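Local coordinates for protein taurocyamine kinase (Schistosoma mansoni, PDB 4WOD) that reversibly transfers phosphate from ATP to taurocyamine, giving N-phosphotaurocyamine and ADP, with magnesium as cofactor, at residues A[424-434]-A[624-635]; A[494-505]-A[581-589]. The protein carries 4 engineered substitutions. All coordinates share one frame; numbering follows the deposited sequence.

Following the chain from the N terminus, both contacts fall in the second of its two approximate repeats. Segment 424-434, from the phosphagen kinase N-terminal region, opens contact 1, which closes only at 624-635, a mostly loop segment of the catalytic region. Contact 2 is nested inside that long loop: 494-505, leading into helix 502-517, pairs with 581-589, the hairpin turn with the adjoining ends of strands 578-582 and 588-595 of the large antiparallel sheet. Contact 1 thus ties the N-terminal region to the catalytic one, whereas contact 2 is internal to the latter. They also touch each other: Gly428 O probably accepts from Phe496 N, and Asp586 OD1 from Cys630 N.

Contact 1. Residues A[424-434]-A[624-635]; sequences CPRTGEAECYS and KYGYITCCPSNL
Tyr433 and Thr427 reach across to successive carbonyls of segment 624-635. The phenol OH of Tyr433 donates to Thr629 O at 2.8 Å, while Thr427 grips Cys630 O twice: Thr427 N is 2.9 Å from Cys630 O, and Thr427 OG1 is 2.7 Å from Cys630 O. The hydroxyl comes in the carbonyl plane, on a lone pair, whereas the amide approaches from above that plane. With chi1 at 61°, OG1 sits between the backbone N and carbonyl carbon of its own residue, close enough to its amide for both donors to share one acceptor. A short beta-hydroxyl is well placed here, since it can share an acceptor with its own amide.

The long tyrosine carries its hydroxyl past an apolar lining. Ile628 CG2 lies 3.8 Å from Tyr433 CE2, Leu635 packs near the phenol end, and the ring of Tyr625 meets that of Tyr433 obliquely, with planes at 61°. A water joins Tyr433 O to Tyr625 OH, whose phenol is also hydrogen-bonded to Asp441. Farther along, Pro425 CG and Pro632 CG come to 4.0 Å, two rigid rings that cross obliquely where the two backbones come together.

Cys631 has SG anti to its backbone N (chi1 -168°), which directs the sulfur toward 424-426. There Cys631 SG lies over one face of the Arg426 guanidinium, 3.7 Å from Arg426 NH1, and Cys424 CB is also near. Ser633 N gives the sulfur a weak hydrogen bond. In the second shell, Thr629 OG1 and Asn634 N reach Cys631 O from opposite faces, tying the turn together, and Asn634 OD1 binds Arg486. The run Cys-Pro-Ser-Asn-Leu from Cys631 belongs to the phosphagen kinase signature, and Cys631 is the predicted active-site cysteine, here set against the N-terminal region.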
loop_
_atom_site.group_PDB
_atom_site.type_symbol
_atom_site.label_atom_id
_atom_site.label_comp_id
_atom_site.label_asym_id
_atom_site.label_seq_id
_atom_site.Cartn_x
_atom_site.Cartn_y
_atom_site.Cartn_z
ATOM N N CYS A 424 -15.840 -12.011 -6.511
ATOM C CA CYS A 424 -16.578 -11.356 -7.608
ATOM C C CYS A 424 -15.766 -10.240 -8.279
ATOM O O CYS A 424 -14.920 -9.616 -7.649
ATOM C CB CYS A 424 -17.915 -10.794 -7.103
ATOM S SG CYS A 424 -19.209 -12.059 -6.895
ATOM N N PRO A 425 -16.016 -9.994 -9.572
ATOM C CA PRO A 425 -15.301 -8.903 -10.235
ATOM C C PRO A 425 -15.928 -7.548 -9.913
ATOM O O PRO A 425 -16.992 -7.494 -9.271
ATOM C CB PRO A 425 -15.466 -9.231 -11.724
ATOM C CG PRO A 425 -16.791 -9.925 -11.781
ATOM C CD PRO A 425 -16.884 -10.736 -10.504
ATOM N N ARG A 426 -15.271 -6.484 -10.367
ATOM C CA ARG A 426 -15.775 -5.117 -10.238
ATOM C C ARG A 426 -15.789 -4.438 -11.614
ATOM O O ARG A 426 -14.738 -4.170 -12.176
ATOM C CB ARG A 426 -14.914 -4.306 -9.267
ATOM C CG ARG A 426 -14.746 -4.924 -7.878
ATOM C CD ARG A 426 -16.048 -5.016 -7.127
ATOM N NE ARG A 426 -15.826 -5.203 -5.689
ATOM C CZ ARG A 426 -15.670 -6.377 -5.088
ATOM N NH1 ARG A 426 -15.717 -7.499 -5.791
ATOM N NH2 ARG A 426 -15.466 -6.424 -3.770
ATOM N N THR A 427 -16.976 -4.131 -12.131
ATOM C CA THR A 427 -17.118 -3.628 -13.496
ATOM C C THR A 427 -16.705 -2.141 -13.629
ATOM O O THR A 427 -16.548 -1.440 -12.622
ATOM C CB THR A 427 -18.560 -3.820 -13.978
ATOM O OG1 THR A 427 -19.444 -3.074 -13.128
ATOM C CG2 THR A 427 -18.946 -5.316 -13.912
ATOM N N GLY A 428 -16.511 -1.676 -14.867
ATOM C CA GLY A 428 -16.019 -0.324 -15.117
ATOM C C GLY A 428 -17.098 0.690 -15.491
ATOM O O GLY A 428 -16.901 1.890 -15.350
ATOM N N GLU A 429 -18.227 0.201 -15.974
ATOM C CA GLU A 429 -19.380 1.046 -16.322
ATOM C C GLU A 429 -20.557 0.138 -16.670
ATOM O O GLU A 429 -20.369 -1.055 -16.897
ATOM C CB GLU A 429 -19.057 1.982 -17.494
ATOM C CG GLU A 429 -18.855 1.281 -18.829
ATOM C CD GLU A 429 -18.833 2.275 -19.975
ATOM O OE1 GLU A 429 -19.698 3.178 -19.980
ATOM O OE2 GLU A 429 -17.938 2.187 -20.847
ATOM N N ALA A 430 -21.756 0.704 -16.745
ATOM C CA ALA A 430 -22.959 -0.064 -16.988
ATOM C C ALA A 430 -22.861 -0.886 -18.257
ATOM O O ALA A 430 -23.394 -1.995 -18.313
ATOM C CB ALA A 430 -24.184 0.860 -17.062
ATOM N N GLU A 431 -22.189 -0.338 -19.268
ATOM C CA GLU A 431 -22.116 -0.985 -20.580
ATOM C C GLU A 431 -21.378 -2.330 -20.505
ATOM O O GLU A 431 -21.521 -3.194 -21.376
ATOM C CB GLU A 431 -21.437 -0.061 -21.595
ATOM C CG GLU A 431 -21.505 -0.574 -23.034
ATOM C CD GLU A 431 -20.737 0.304 -24.002
ATOM O OE1 GLU A 431 -20.959 1.531 -23.984
ATOM O OE2 GLU A 431 -19.905 -0.228 -24.773
ATOM N N CYS A 432 -20.592 -2.499 -19.455
ATOM C CA CYS A 432 -19.892 -3.756 -19.228
ATOM C C CYS A 432 -20.855 -4.946 -19.254
ATOM O O CYS A 432 -20.499 -6.031 -19.740
ATOM C CB CYS A 432 -19.132 -3.696 -17.894
ATOM S SG CYS A 432 -17.611 -2.724 -17.972
ATOM N N TYR A 433 -22.085 -4.732 -18.772
ATOM C CA TYR A 433 -23.049 -5.816 -18.674
ATOM C C TYR A 433 -23.699 -6.201 -20.009
ATOM O O TYR A 433 -24.477 -7.144 -20.068
ATOM C CB TYR A 433 -24.142 -5.466 -17.659
ATOM C CG TYR A 433 -23.613 -5.440 -16.240
ATOM C CD1 TYR A 433 -23.496 -6.616 -15.498
ATOM C CD2 TYR A 433 -23.204 -4.250 -15.653
ATOM C CE1 TYR A 433 -23.018 -6.605 -14.184
ATOM C CE2 TYR A 433 -22.696 -4.229 -14.344
ATOM C CZ TYR A 433 -22.613 -5.402 -13.618
ATOM O OH TYR A 433 -22.116 -5.373 -12.313
ATOM N N SER A 434 -23.401 -5.478 -21.066
ATOM C CA SER A 434 -23.792 -5.961 -22.381
ATOM C C SER A 434 -22.539 -6.301 -23.193
ATOM O O SER A 434 -22.495 -7.347 -23.829
ATOM C CB SER A 434 -24.680 -4.939 -23.108
ATOM O OG SER A 434 -23.951 -3.776 -23.450
ATOM N N LYS A 624 -32.453 -6.710 -18.149
ATOM C CA LYS A 624 -31.930 -7.993 -17.686
ATOM C C LYS A 624 -31.761 -8.037 -16.151
ATOM O O LYS A 624 -32.289 -8.936 -15.484
ATOM C CB LYS A 624 -30.569 -8.292 -18.350
ATOM C CG LYS A 624 -30.547 -8.213 -19.892
ATOM C CD LYS A 624 -29.194 -8.663 -20.493
ATOM C CE LYS A 624 -28.088 -7.629 -20.311
ATOM N NZ LYS A 624 -28.215 -6.403 -21.163
ATOM N N TYR A 625 -31.039 -7.063 -15.592
ATOM C CA TYR A 625 -30.556 -7.189 -14.205
ATOM C C TYR A 625 -31.130 -6.199 -13.183
ATOM O O TYR A 625 -30.711 -6.220 -12.026
ATOM C CB TYR A 625 -29.022 -7.072 -14.179
ATOM C CG TYR A 625 -28.332 -7.995 -15.160
ATOM C CD1 TYR A 625 -28.605 -9.361 -15.165
ATOM C CD2 TYR A 625 -27.434 -7.494 -16.101
ATOM C CE1 TYR A 625 -27.988 -10.211 -16.074
ATOM C CE2 TYR A 625 -26.810 -8.332 -17.006
ATOM C CZ TYR A 625 -27.095 -9.683 -16.995
ATOM O OH TYR A 625 -26.472 -10.508 -17.907
ATOM N N GLY A 626 -32.056 -5.326 -13.571
ATOM C CA GLY A 626 -32.555 -4.347 -12.599
ATOM C C GLY A 626 -31.547 -3.224 -12.388
ATOM O O GLY A 626 -30.893 -2.813 -13.343
ATOM N N TYR A 627 -31.406 -2.715 -11.158
ATOM C CA TYR A 627 -30.445 -1.640 -10.939
ATOM C C TYR A 627 -29.016 -2.143 -11.155
ATOM O O TYR A 627 -28.623 -3.222 -10.693
ATOM C CB TYR A 627 -30.618 -0.986 -9.548
ATOM C CG TYR A 627 -31.850 -0.092 -9.536
ATOM C CD1 TYR A 627 -31.862 1.102 -10.241
ATOM C CD2 TYR A 627 -33.010 -0.478 -8.879
ATOM C CE1 TYR A 627 -32.984 1.912 -10.265
ATOM C CE2 TYR A 627 -34.146 0.313 -8.896
ATOM C CZ TYR A 627 -34.127 1.506 -9.593
ATOM O OH TYR A 627 -35.253 2.295 -9.624
ATOM N N ILE A 628 -28.270 -1.367 -11.924
ATOM C CA ILE A 628 -26.878 -1.686 -12.236
ATOM C C ILE A 628 -25.946 -1.133 -11.172
ATOM O O ILE A 628 -26.115 0.002 -10.718
ATOM C CB ILE A 628 -26.495 -1.123 -13.618
ATOM C CG1 ILE A 628 -27.287 -1.870 -14.689
ATOM C CG2 ILE A 628 -24.965 -1.218 -13.860
ATOM C CD1 ILE A 628 -27.429 -1.081 -15.959
ATOM N N THR A 629 -24.986 -1.956 -10.758
ATOM C CA THR A 629 -24.006 -1.599 -9.744
ATOM C C THR A 629 -22.627 -2.076 -10.199
ATOM O O THR A 629 -22.498 -2.923 -11.098
ATOM C CB THR A 629 -24.340 -2.215 -8.347
ATOM O OG1 THR A 629 -24.348 -3.646 -8.423
ATOM C CG2 THR A 629 -25.717 -1.755 -7.857
ATOM N N CYS A 630 -21.599 -1.521 -9.578
ATOM C CA CYS A 630 -20.229 -1.906 -9.876
ATOM C C CYS A 630 -19.983 -3.412 -9.696
ATOM O O CYS A 630 -19.497 -4.075 -10.612
ATOM C CB CYS A 630 -19.279 -1.090 -9.005
ATOM S SG CYS A 630 -17.563 -1.492 -9.206
ATOM N N CYS A 631 -20.287 -3.948 -8.518
ATOM C CA CYS A 631 -20.168 -5.384 -8.304
ATOM C C CYS A 631 -21.441 -6.105 -8.758
ATOM O O CYS A 631 -22.553 -5.679 -8.438
ATOM C CB CYS A 631 -19.873 -5.692 -6.826
ATOM S SG CYS A 631 -19.378 -7.400 -6.506
ATOM N N PRO A 632 -21.284 -7.194 -9.522
ATOM C CA PRO A 632 -22.438 -7.967 -9.990
ATOM C C PRO A 632 -23.199 -8.621 -8.832
ATOM O O PRO A 632 -24.320 -9.044 -9.011
ATOM C CB PRO A 632 -21.814 -9.023 -10.907
ATOM C CG PRO A 632 -20.479 -8.490 -11.271
ATOM C CD PRO A 632 -20.020 -7.683 -10.097
ATOM N N SER A 633 -22.588 -8.701 -7.658
ATOM C CA SER A 633 -23.251 -9.283 -6.504
ATOM C C SER A 633 -24.415 -8.411 -6.022
ATOM O O SER A 633 -25.316 -8.895 -5.315
ATOM C CB SER A 633 -22.252 -9.474 -5.362
ATOM O OG SER A 633 -21.864 -8.221 -4.820
ATOM N N ASN A 634 -24.391 -7.128 -6.392
ATOM C CA ASN A 634 -25.373 -6.187 -5.863
ATOM C C ASN A 634 -26.375 -5.591 -6.848
ATOM O O ASN A 634 -26.882 -4.488 -6.636
ATOM C CB ASN A 634 -24.655 -5.062 -5.144
ATOM C CG ASN A 634 -24.921 -5.091 -3.662
ATOM O OD1 ASN A 634 -26.000 -4.710 -3.214
ATOM N ND2 ASN A 634 -23.950 -5.587 -2.887
ATOM N N LEU A 635 -26.665 -6.335 -7.909
ATOM C CA LEU A 635 -27.725 -6.021 -8.866
ATOM C C LEU A 635 -29.174 -6.279 -8.416
ATOM O O LEU A 635 -29.430 -6.735 -7.306
ATOM C CB LEU A 635 -27.495 -6.840 -10.141
ATOM C CG LEU A 635 -26.128 -6.739 -10.788
ATOM C CD1 LEU A 635 -25.984 -7.881 -11.825
ATOM C CD2 LEU A 635 -25.946 -5.377 -11.449
HETATM O O HOH W 1 -23.805 -9.299 -18.304
#

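Contact 2. Residues A[494-505]-A[581-589]; sequences FLFPTIMSKTDR and WVCEEDHMR
His587 and Pro497 meet at the turn of a beta-hairpin, where residues 583-587 link strands 578-582 and 588-595. Cys583 N bonds to His587 O at the neck of that turn. From CB, the histidine's chi1 of -69° turns the ring toward the 494-497 backbone. His587 CD2 comes 3.6 Å from Pro497 CD, and His587 CE1 lies 3.5 Å from Phe494 CB. The Phe496 ring meets the imidazole of His587 in an offset edge-to-face pair, its edge toward the imidazole face, planes at 79°. At the tip, His587 NE2 donates to Leu495 O at 2.8 Å; the oxygen is in the ring plane, although NE2 stands above the carbonyl plane. ND1 is bonded to Val491 N, so both nitrogens are used, a role that suits histidine and is consistent with a neutral ring.

Pro497, compact and rigid, presses its ring on the turn, with Pro497 CB 3.3 Å from Glu584 O. Beyond it, Ser501 and Asp504 form a capping box at the start of helix 502-517. Extended from CG to NE, Arg505 reaches back from that helix: Arg505 NH2 donates to Pro497 O at 3.0 Å, and Cys583 SG lies at the guanidinium edge, 3.5 Å from Arg505 NH1.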
loop_
_atom_site.group_PDB
_atom_site.type_symbol
_atom_site.label_atom_id
_atom_site.label_comp_id
_atom_site.label_asym_id
_atom_site.label_seq_id
_atom_site.Cartn_x
_atom_site.Cartn_y
_atom_site.Cartn_z
ATOM N N PHE A 494 -21.996 7.967 -16.328
ATOM C CA PHE A 494 -20.682 7.973 -15.684
ATOM C C PHE A 494 -20.008 6.610 -15.614
ATOM O O PHE A 494 -20.637 5.597 -15.275
ATOM C CB PHE A 494 -20.800 8.532 -14.256
ATOM C CG PHE A 494 -21.130 9.996 -14.216
ATOM C CD1 PHE A 494 -20.117 10.954 -14.231
ATOM C CD2 PHE A 494 -22.447 10.419 -14.234
ATOM C CE1 PHE A 494 -20.425 12.305 -14.221
ATOM C CE2 PHE A 494 -22.755 11.759 -14.222
ATOM C CZ PHE A 494 -21.746 12.703 -14.218
ATOM N N LEU A 495 -18.710 6.604 -15.887
ATOM C CA LEU A 495 -17.872 5.476 -15.548
ATOM C C LEU A 495 -17.980 5.223 -14.039
ATOM O O LEU A 495 -18.238 6.148 -13.267
ATOM C CB LEU A 495 -16.419 5.740 -15.931
ATOM C CG LEU A 495 -16.163 5.863 -17.426
ATOM C CD1 LEU A 495 -14.663 6.078 -17.678
ATOM C CD2 LEU A 495 -16.673 4.606 -18.115
ATOM N N PHE A 496 -17.802 3.979 -13.633
ATOM C CA PHE A 496 -17.907 3.608 -12.203
ATOM C C PHE A 496 -16.677 4.036 -11.391
ATOM O O PHE A 496 -15.651 4.384 -11.979
ATOM C CB PHE A 496 -18.146 2.098 -12.090
ATOM C CG PHE A 496 -19.490 1.671 -12.575
ATOM C CD1 PHE A 496 -20.476 2.615 -12.876
ATOM C CD2 PHE A 496 -19.781 0.319 -12.738
ATOM C CE1 PHE A 496 -21.735 2.207 -13.314
ATOM C CE2 PHE A 496 -21.016 -0.086 -13.177
ATOM C CZ PHE A 496 -21.999 0.862 -13.469
ATOM N N PRO A 497 -16.768 4.030 -10.027
ATOM C CA PRO A 497 -15.650 4.574 -9.243
ATOM C C PRO A 497 -14.358 3.783 -9.393
ATOM O O PRO A 497 -13.348 4.202 -8.872
ATOM C CB PRO A 497 -16.153 4.510 -7.785
ATOM C CG PRO A 497 -17.673 4.540 -7.908
ATOM C CD PRO A 497 -17.959 3.755 -9.193
ATOM N N THR A 498 -14.407 2.653 -10.086
ATOM C CA THR A 498 -13.221 1.837 -10.308
ATOM C C THR A 498 -12.247 2.540 -11.261
ATOM O O THR A 498 -11.081 2.738 -10.925
ATOM C CB THR A 498 -13.601 0.450 -10.879
ATOM O OG1 THR A 498 -14.565 0.620 -11.919
ATOM C CG2 THR A 498 -14.177 -0.480 -9.786
ATOM N N ILE A 499 -12.740 2.953 -12.432
ATOM C CA ILE A 499 -11.872 3.395 -13.504
ATOM C C ILE A 499 -12.086 4.845 -13.902
ATOM O O ILE A 499 -11.280 5.403 -14.650
ATOM C CB ILE A 499 -12.039 2.475 -14.769
ATOM C CG1 ILE A 499 -13.402 2.685 -15.454
ATOM C CG2 ILE A 499 -11.866 1.040 -14.372
ATOM C CD1 ILE A 499 -13.522 1.960 -16.811
ATOM N N MET A 500 -13.136 5.469 -13.367
ATOM C CA MET A 500 -13.521 6.807 -13.800
ATOM C C MET A 500 -12.384 7.800 -13.562
ATOM O O MET A 500 -11.515 7.590 -12.698
ATOM C CB MET A 500 -14.795 7.279 -13.075
ATOM C CG MET A 500 -14.569 7.497 -11.603
ATOM S SD MET A 500 -16.128 7.632 -10.709
ATOM C CE MET A 500 -16.903 9.013 -11.527
ATOM N N SER A 501 -12.388 8.871 -14.338
ATOM C CA SER A 501 -11.310 9.853 -14.264
ATOM C C SER A 501 -11.561 10.791 -13.099
ATOM O O SER A 501 -12.640 10.752 -12.487
ATOM C CB SER A 501 -11.186 10.642 -15.560
ATOM O OG SER A 501 -12.199 11.636 -15.681
ATOM N N LYS A 502 -10.565 11.620 -12.800
ATOM C CA LYS A 502 -10.676 12.615 -11.725
ATOM C C LYS A 502 -11.732 13.662 -12.063
ATOM O O LYS A 502 -12.532 14.045 -11.208
ATOM C CB LYS A 502 -9.328 13.280 -11.474
ATOM C CG LYS A 502 -9.324 14.307 -10.338
ATOM C CD LYS A 502 -7.911 14.747 -9.999
ATOM C CE LYS A 502 -7.737 16.228 -10.236
ATOM N NZ LYS A 502 -6.397 16.699 -9.776
ATOM N N THR A 503 -11.731 14.120 -13.312
ATOM C CA THR A 503 -12.752 15.061 -13.775
ATOM C C THR A 503 -14.156 14.432 -13.718
ATOM O O THR A 503 -15.127 15.114 -13.363
ATOM C CB THR A 503 -12.433 15.559 -15.207
ATOM O OG1 THR A 503 -11.229 16.330 -15.167
ATOM C CG2 THR A 503 -13.555 16.427 -15.750
ATOM N N ASP A 504 -14.252 13.143 -14.056
ATOM C CA ASP A 504 -15.493 12.372 -13.906
ATOM C C ASP A 504 -15.996 12.455 -12.471
ATOM O O ASP A 504 -17.170 12.732 -12.249
ATOM C CB ASP A 504 -15.302 10.886 -14.277
ATOM C CG ASP A 504 -15.007 10.667 -15.750
ATOM O OD1 ASP A 504 -15.324 11.575 -16.552
ATOM O OD2 ASP A 504 -14.480 9.565 -16.105
ATOM N N ARG A 505 -15.101 12.217 -11.513
ATOM C CA ARG A 505 -15.467 12.213 -10.097
ATOM C C ARG A 505 -15.971 13.565 -9.642
ATOM O O ARG A 505 -16.962 13.644 -8.905
ATOM C CB ARG A 505 -14.291 11.812 -9.220
ATOM C CG ARG A 505 -13.773 10.406 -9.437
ATOM C CD ARG A 505 -12.929 9.953 -8.248
ATOM N NE ARG A 505 -12.088 8.820 -8.618
ATOM C CZ ARG A 505 -12.400 7.546 -8.415
ATOM N NH1 ARG A 505 -13.536 7.214 -7.820
ATOM N NH2 ARG A 505 -11.561 6.600 -8.798
ATOM N N TRP A 581 -23.258 7.628 1.144
ATOM C CA TRP A 581 -21.825 7.638 0.845
ATOM C C TRP A 581 -21.654 7.911 -0.644
ATOM O O TRP A 581 -22.237 7.211 -1.474
ATOM C CB TRP A 581 -21.174 6.301 1.204
ATOM C CG TRP A 581 -20.509 6.241 2.546
ATOM C CD1 TRP A 581 -19.171 6.067 2.800
ATOM C CD2 TRP A 581 -21.150 6.338 3.827
ATOM N NE1 TRP A 581 -18.945 6.059 4.161
ATOM C CE2 TRP A 581 -20.142 6.219 4.811
ATOM C CE3 TRP A 581 -22.476 6.519 4.236
ATOM C CZ2 TRP A 581 -20.424 6.275 6.180
ATOM C CZ3 TRP A 581 -22.754 6.566 5.597
ATOM C CH2 TRP A 581 -21.733 6.450 6.550
ATOM N N VAL A 582 -20.833 8.893 -0.988
ATOM C CA VAL A 582 -20.704 9.311 -2.379
ATOM C C VAL A 582 -19.413 8.758 -2.981
ATOM O O VAL A 582 -18.316 9.006 -2.469
ATOM C CB VAL A 582 -20.746 10.841 -2.506
ATOM C CG1 VAL A 582 -20.564 11.265 -3.954
ATOM C CG2 VAL A 582 -22.082 11.372 -1.972
ATOM N N CYS A 583 -19.575 7.962 -4.035
ATOM C CA CYS A 583 -18.461 7.489 -4.848
ATOM C C CYS A 583 -17.426 6.625 -4.114
ATOM O O CYS A 583 -16.210 6.800 -4.311
ATOM C CB CYS A 583 -17.742 8.680 -5.488
ATOM S SG CYS A 583 -16.751 8.204 -6.923
ATOM N N GLU A 584 -17.885 5.692 -3.291
ATOM C CA GLU A 584 -16.982 4.684 -2.729
ATOM C C GLU A 584 -16.798 3.534 -3.734
ATOM O O GLU A 584 -15.930 3.607 -4.617
ATOM C CB GLU A 584 -17.496 4.150 -1.391
ATOM C CG GLU A 584 -16.501 3.233 -0.718
ATOM C CD GLU A 584 -16.888 2.883 0.704
ATOM O OE1 GLU A 584 -16.039 3.074 1.604
ATOM O OE2 GLU A 584 -18.035 2.420 0.917
ATOM N N GLU A 585 -17.611 2.486 -3.621
ATOM C CA GLU A 585 -17.573 1.420 -4.631
ATOM C C GLU A 585 -18.600 1.673 -5.723
ATOM O O GLU A 585 -18.337 1.456 -6.909
ATOM C CB GLU A 585 -17.822 0.050 -4.013
ATOM C CG GLU A 585 -17.751 -1.089 -5.022
ATOM C CD GLU A 585 -17.957 -2.443 -4.378
ATOM O OE1 GLU A 585 -17.075 -2.865 -3.603
ATOM O OE2 GLU A 585 -18.997 -3.084 -4.638
ATOM N N ASP A 586 -19.780 2.123 -5.308
ATOM C CA ASP A 586 -20.815 2.531 -6.235
ATOM C C ASP A 586 -20.898 4.039 -6.169
ATOM O O ASP A 586 -20.444 4.642 -5.166
ATOM C CB ASP A 586 -22.169 1.898 -5.872
ATOM C CG ASP A 586 -22.255 0.430 -6.250
ATOM O OD1 ASP A 586 -21.889 0.090 -7.398
ATOM O OD2 ASP A 586 -22.699 -0.379 -5.412
ATOM N N HIS A 587 -21.498 4.645 -7.200
ATOM C CA HIS A 587 -21.660 6.090 -7.219
ATOM C C HIS A 587 -22.333 6.550 -5.932
ATOM O O HIS A 587 -21.981 7.584 -5.386
ATOM C CB HIS A 587 -22.472 6.550 -8.426
ATOM C CG HIS A 587 -21.755 6.364 -9.732
ATOM N ND1 HIS A 587 -22.416 6.215 -10.932
ATOM C CD2 HIS A 587 -20.436 6.263 -10.012
ATOM C CE1 HIS A 587 -21.535 6.040 -11.902
ATOM N NE2 HIS A 587 -20.324 6.074 -11.371
ATOM N N MET A 588 -23.298 5.768 -5.472
ATOM C CA MET A 588 -23.952 6.033 -4.183
ATOM C C MET A 588 -24.298 4.773 -3.415
ATOM O O MET A 588 -24.680 3.755 -3.996
ATOM C CB MET A 588 -25.237 6.834 -4.378
ATOM C CG MET A 588 -25.074 8.261 -4.805
ATOM S SD MET A 588 -26.751 8.966 -5.008
ATOM C CE MET A 588 -27.311 8.155 -6.487
ATOM N N ARG A 589 -24.176 4.850 -2.093
ATOM C CA ARG A 589 -24.803 3.884 -1.210
ATOM C C ARG A 589 -25.772 4.746 -0.408
ATOM O O ARG A 589 -25.344 5.696 0.236
ATOM C CB ARG A 589 -23.777 3.142 -0.320
ATOM C CG ARG A 589 -24.404 2.092 0.604
ATOM C CD ARG A 589 -23.398 1.139 1.314
ATOM N NE ARG A 589 -22.036 1.677 1.428
ATOM C CZ ARG A 589 -21.440 1.986 2.581
ATOM N NH1 ARG A 589 -22.081 1.835 3.732
ATOM N NH2 ARG A 589 -20.202 2.463 2.588
#